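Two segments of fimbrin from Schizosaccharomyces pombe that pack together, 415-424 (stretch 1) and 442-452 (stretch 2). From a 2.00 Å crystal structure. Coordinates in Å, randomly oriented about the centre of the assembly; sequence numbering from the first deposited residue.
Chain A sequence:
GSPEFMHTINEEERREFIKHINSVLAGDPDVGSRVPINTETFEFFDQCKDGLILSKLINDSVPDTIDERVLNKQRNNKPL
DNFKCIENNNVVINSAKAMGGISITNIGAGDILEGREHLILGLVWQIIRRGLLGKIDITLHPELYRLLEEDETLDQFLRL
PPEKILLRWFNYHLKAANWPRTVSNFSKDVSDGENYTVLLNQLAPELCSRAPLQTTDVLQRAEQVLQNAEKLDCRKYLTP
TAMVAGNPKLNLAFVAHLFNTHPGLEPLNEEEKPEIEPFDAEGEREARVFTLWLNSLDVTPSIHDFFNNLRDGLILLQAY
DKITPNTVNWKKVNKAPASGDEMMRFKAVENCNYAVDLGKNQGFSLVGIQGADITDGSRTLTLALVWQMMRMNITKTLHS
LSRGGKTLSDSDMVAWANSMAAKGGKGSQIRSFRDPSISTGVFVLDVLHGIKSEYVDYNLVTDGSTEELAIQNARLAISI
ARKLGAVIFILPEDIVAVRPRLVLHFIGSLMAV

Stretch 1 415-424: AWANSMAAKG
Stretch 2, residues 442-452: VFVLDVLHGIK

Two helices of fimbrin cross steeply and very closely, held by apolar packing, two CA-H...O contacts and a bridging water. The axes of the first helix, which begins before Ala415 and runs to Ala421, and of the second, which ends at Ile451, approach to 7.3 Å with 74° between their N-to-C directions. In register, the CA atoms of Ala421 and Val447 lie 4.1 Å apart, those of Met420 and Gly450 4.4 Å; Ala421 and Gly450 leave room for such close backbones. At Gly450 there is no room for a side chain in this arrangement, since an ideal CB would stand 1.9 Å from Met420 O; instead its CA approaches that oxygen at 3.2 Å. In the second such contact, Ala421 CA lies 3.5 Å from Asp446 O.

Val447 (chi1 t) is a knob among Trp416, Ala417, Met420 and Ala421, its CG1 4.0 Å from Trp416 CZ3. Trp416 (t, chi2 86°) also brings CH2 to 3.8 Å from Ile451 CD1 (m, t), while Met420 CG (chi1 -138° and chi3 124°, both between wells; chi2 p) packs 3.6 Å from Ile451 CG1. Phe443 (t, chi2 69°) reaches the small alanines: CE1 is 3.6 Å from Ala421 CB, and CZ 3.8 Å from Ala417 CB, which lies at the ring edge.

Beyond the first helix, Lys423 (-89/59) leads to Gly424, whose positive phi (94/19) suits glycine. Here a water oxygen lies within hydrogen-bonding distance of Ala421 O (3.0 Å), Asp446 O (2.9 Å) and His449 ND1 (2.8 Å; chi1 t, chi2 -96°), linking both backbones.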

# COMPACT_ATOMS: atom_id res chain seq x y z
N ALA A 415 10.11 -27.77 -8.92
CA ALA A 415 9.73 -29.16 -8.65
C ALA A 415 8.65 -29.23 -7.57
O ALA A 415 7.73 -30.05 -7.65
CB ALA A 415 10.95 -29.97 -8.23
N TRP A 416 8.77 -28.39 -6.55
CA TRP A 416 7.79 -28.35 -5.46
C TRP A 416 6.47 -27.85 -6.03
O TRP A 416 5.41 -28.41 -5.75
CB TRP A 416 8.22 -27.38 -4.36
CG TRP A 416 7.21 -27.28 -3.25
CD1 TRP A 416 7.11 -28.10 -2.16
CD2 TRP A 416 6.17 -26.30 -3.12
NE1 TRP A 416 6.07 -27.69 -1.36
CE2 TRP A 416 5.48 -26.59 -1.92
CE3 TRP A 416 5.75 -25.22 -3.89
CZ2 TRP A 416 4.39 -25.82 -1.47
CZ3 TRP A 416 4.67 -24.45 -3.45
CH2 TRP A 416 4.01 -24.76 -2.25
N ALA A 417 6.54 -26.79 -6.82
CA ALA A 417 5.34 -26.21 -7.42
C ALA A 417 4.63 -27.20 -8.33
O ALA A 417 3.40 -27.28 -8.33
CB ALA A 417 5.70 -24.93 -8.18
N ASN A 418 5.40 -27.95 -9.12
CA ASN A 418 4.81 -28.94 -10.02
C ASN A 418 4.13 -30.08 -9.25
O ASN A 418 3.06 -30.54 -9.63
CB ASN A 418 5.86 -29.51 -10.98
CG ASN A 418 6.08 -28.64 -12.20
OD1 ASN A 418 5.13 -28.06 -12.74
ND2 ASN A 418 7.33 -28.54 -12.66
N SER A 419 4.76 -30.54 -8.17
CA SER A 419 4.22 -31.61 -7.33
C SER A 419 2.87 -31.21 -6.77
O SER A 419 1.93 -32.01 -6.75
CB SER A 419 5.16 -31.90 -6.15
OG SER A 419 6.42 -32.33 -6.61
N MET A 420 2.78 -29.97 -6.30
CA MET A 420 1.54 -29.42 -5.75
C MET A 420 0.46 -29.33 -6.84
O MET A 420 -0.68 -29.74 -6.62
CB MET A 420 1.84 -28.04 -5.16
CG MET A 420 1.17 -27.76 -3.83
SD MET A 420 1.46 -29.04 -2.60
CE MET A 420 2.16 -28.13 -1.24
N ALA A 421 0.83 -28.82 -8.01
CA ALA A 421 -0.10 -28.66 -9.13
C ALA A 421 -0.61 -29.99 -9.70
O ALA A 421 -1.72 -30.05 -10.23
CB ALA A 421 0.57 -27.86 -10.23
N ALA A 422 0.20 -31.04 -9.59
CA ALA A 422 -0.18 -32.35 -10.11
C ALA A 422 -1.22 -33.06 -9.25
O ALA A 422 -1.64 -34.17 -9.58
CB ALA A 422 1.05 -33.23 -10.25
N LYS A 423 -1.63 -32.44 -8.15
CA LYS A 423 -2.61 -33.04 -7.26
C LYS A 423 -4.04 -32.67 -7.67
O LYS A 423 -4.79 -32.09 -6.88
CB LYS A 423 -2.35 -32.61 -5.81
CG LYS A 423 -0.93 -32.92 -5.33
CD LYS A 423 -0.75 -32.68 -3.84
CE LYS A 423 0.71 -32.94 -3.44
NZ LYS A 423 0.96 -32.93 -1.97
N GLY A 424 -4.41 -33.02 -8.90
CA GLY A 424 -5.75 -32.73 -9.39
C GLY A 424 -5.86 -31.42 -10.15
O GLY A 424 -6.95 -30.88 -10.32
N VAL A 442 -3.47 -20.48 -14.75
CA VAL A 442 -4.05 -21.74 -14.30
C VAL A 442 -3.08 -22.51 -13.41
O VAL A 442 -3.47 -23.05 -12.38
CB VAL A 442 -4.43 -22.62 -15.51
CG1 VAL A 442 -5.02 -23.94 -15.03
CG2 VAL A 442 -5.42 -21.89 -16.38
N PHE A 443 -1.81 -22.56 -13.81
CA PHE A 443 -0.79 -23.25 -13.03
C PHE A 443 -0.78 -22.80 -11.57
O PHE A 443 -0.77 -23.64 -10.66
CB PHE A 443 0.59 -23.03 -13.63
CG PHE A 443 1.69 -23.70 -12.87
CD1 PHE A 443 1.80 -25.09 -12.86
CD2 PHE A 443 2.59 -22.95 -12.12
CE1 PHE A 443 2.79 -25.72 -12.12
CE2 PHE A 443 3.58 -23.57 -11.37
CZ PHE A 443 3.69 -24.96 -11.37
N VAL A 444 -0.78 -21.49 -11.33
CA VAL A 444 -0.76 -21.00 -9.95
C VAL A 444 -2.00 -21.42 -9.16
O VAL A 444 -1.92 -21.70 -7.97
CB VAL A 444 -0.55 -19.46 -9.86
CG1 VAL A 444 0.84 -19.10 -10.40
CG2 VAL A 444 -1.66 -18.70 -10.62
N LEU A 445 -3.15 -21.49 -9.83
CA LEU A 445 -4.37 -21.93 -9.17
C LEU A 445 -4.24 -23.44 -8.85
O LEU A 445 -4.72 -23.90 -7.80
CB LEU A 445 -5.59 -21.64 -10.05
CG LEU A 445 -5.93 -20.14 -10.16
CD1 LEU A 445 -6.96 -19.92 -11.25
CD2 LEU A 445 -6.46 -19.64 -8.82
N ASP A 446 -3.59 -24.20 -9.73
CA ASP A 446 -3.38 -25.63 -9.48
C ASP A 446 -2.44 -25.85 -8.29
O ASP A 446 -2.63 -26.79 -7.50
CB ASP A 446 -2.76 -26.33 -10.70
CG ASP A 446 -3.76 -26.57 -11.81
OD1 ASP A 446 -4.97 -26.48 -11.55
OD2 ASP A 446 -3.32 -26.85 -12.94
N VAL A 447 -1.42 -25.00 -8.16
CA VAL A 447 -0.49 -25.11 -7.05
C VAL A 447 -1.29 -24.92 -5.75
O VAL A 447 -1.15 -25.70 -4.81
CB VAL A 447 0.60 -24.03 -7.11
CG1 VAL A 447 1.47 -24.10 -5.87
CG2 VAL A 447 1.44 -24.22 -8.36
N LEU A 448 -2.12 -23.89 -5.73
CA LEU A 448 -2.93 -23.58 -4.57
C LEU A 448 -3.91 -24.71 -4.28
O LEU A 448 -4.23 -24.99 -3.11
CB LEU A 448 -3.69 -22.26 -4.80
CG LEU A 448 -2.81 -21.00 -4.79
CD1 LEU A 448 -3.49 -19.84 -5.51
CD2 LEU A 448 -2.53 -20.62 -3.35
N HIS A 449 -4.38 -25.34 -5.34
CA HIS A 449 -5.32 -26.45 -5.22
C HIS A 449 -4.60 -27.62 -4.57
O HIS A 449 -5.20 -28.41 -3.84
CB HIS A 449 -5.85 -26.86 -6.60
CG HIS A 449 -6.76 -28.04 -6.56
ND1 HIS A 449 -6.32 -29.33 -6.79
CD2 HIS A 449 -8.07 -28.15 -6.23
CE1 HIS A 449 -7.32 -30.17 -6.61
NE2 HIS A 449 -8.39 -29.49 -6.27
N GLY A 450 -3.30 -27.73 -4.83
CA GLY A 450 -2.54 -28.81 -4.22
C GLY A 450 -2.32 -28.56 -2.73
O GLY A 450 -2.24 -29.51 -1.94
N ILE A 451 -2.22 -27.29 -2.34
CA ILE A 451 -1.98 -26.93 -0.95
C ILE A 451 -3.25 -27.09 -0.12
O ILE A 451 -3.21 -27.61 0.99
CB ILE A 451 -1.49 -25.47 -0.84
CG1 ILE A 451 -0.14 -25.34 -1.55
CG2 ILE A 451 -1.33 -25.05 0.62
CD1 ILE A 451 0.39 -23.92 -1.56
N LYS A 452 -4.36 -26.64 -0.69
CA LYS A 452 -5.66 -26.72 -0.03
C LYS A 452 -6.71 -26.83 -1.15
O LYS A 452 -7.14 -25.82 -1.70
CB LYS A 452 -5.90 -25.45 0.80
CG LYS A 452 -7.22 -25.44 1.55
CD LYS A 452 -7.24 -26.44 2.69
CE LYS A 452 -8.57 -26.36 3.45
NZ LYS A 452 -8.63 -27.24 4.64
O HOH W 1 -3.81 -29.35 -8.13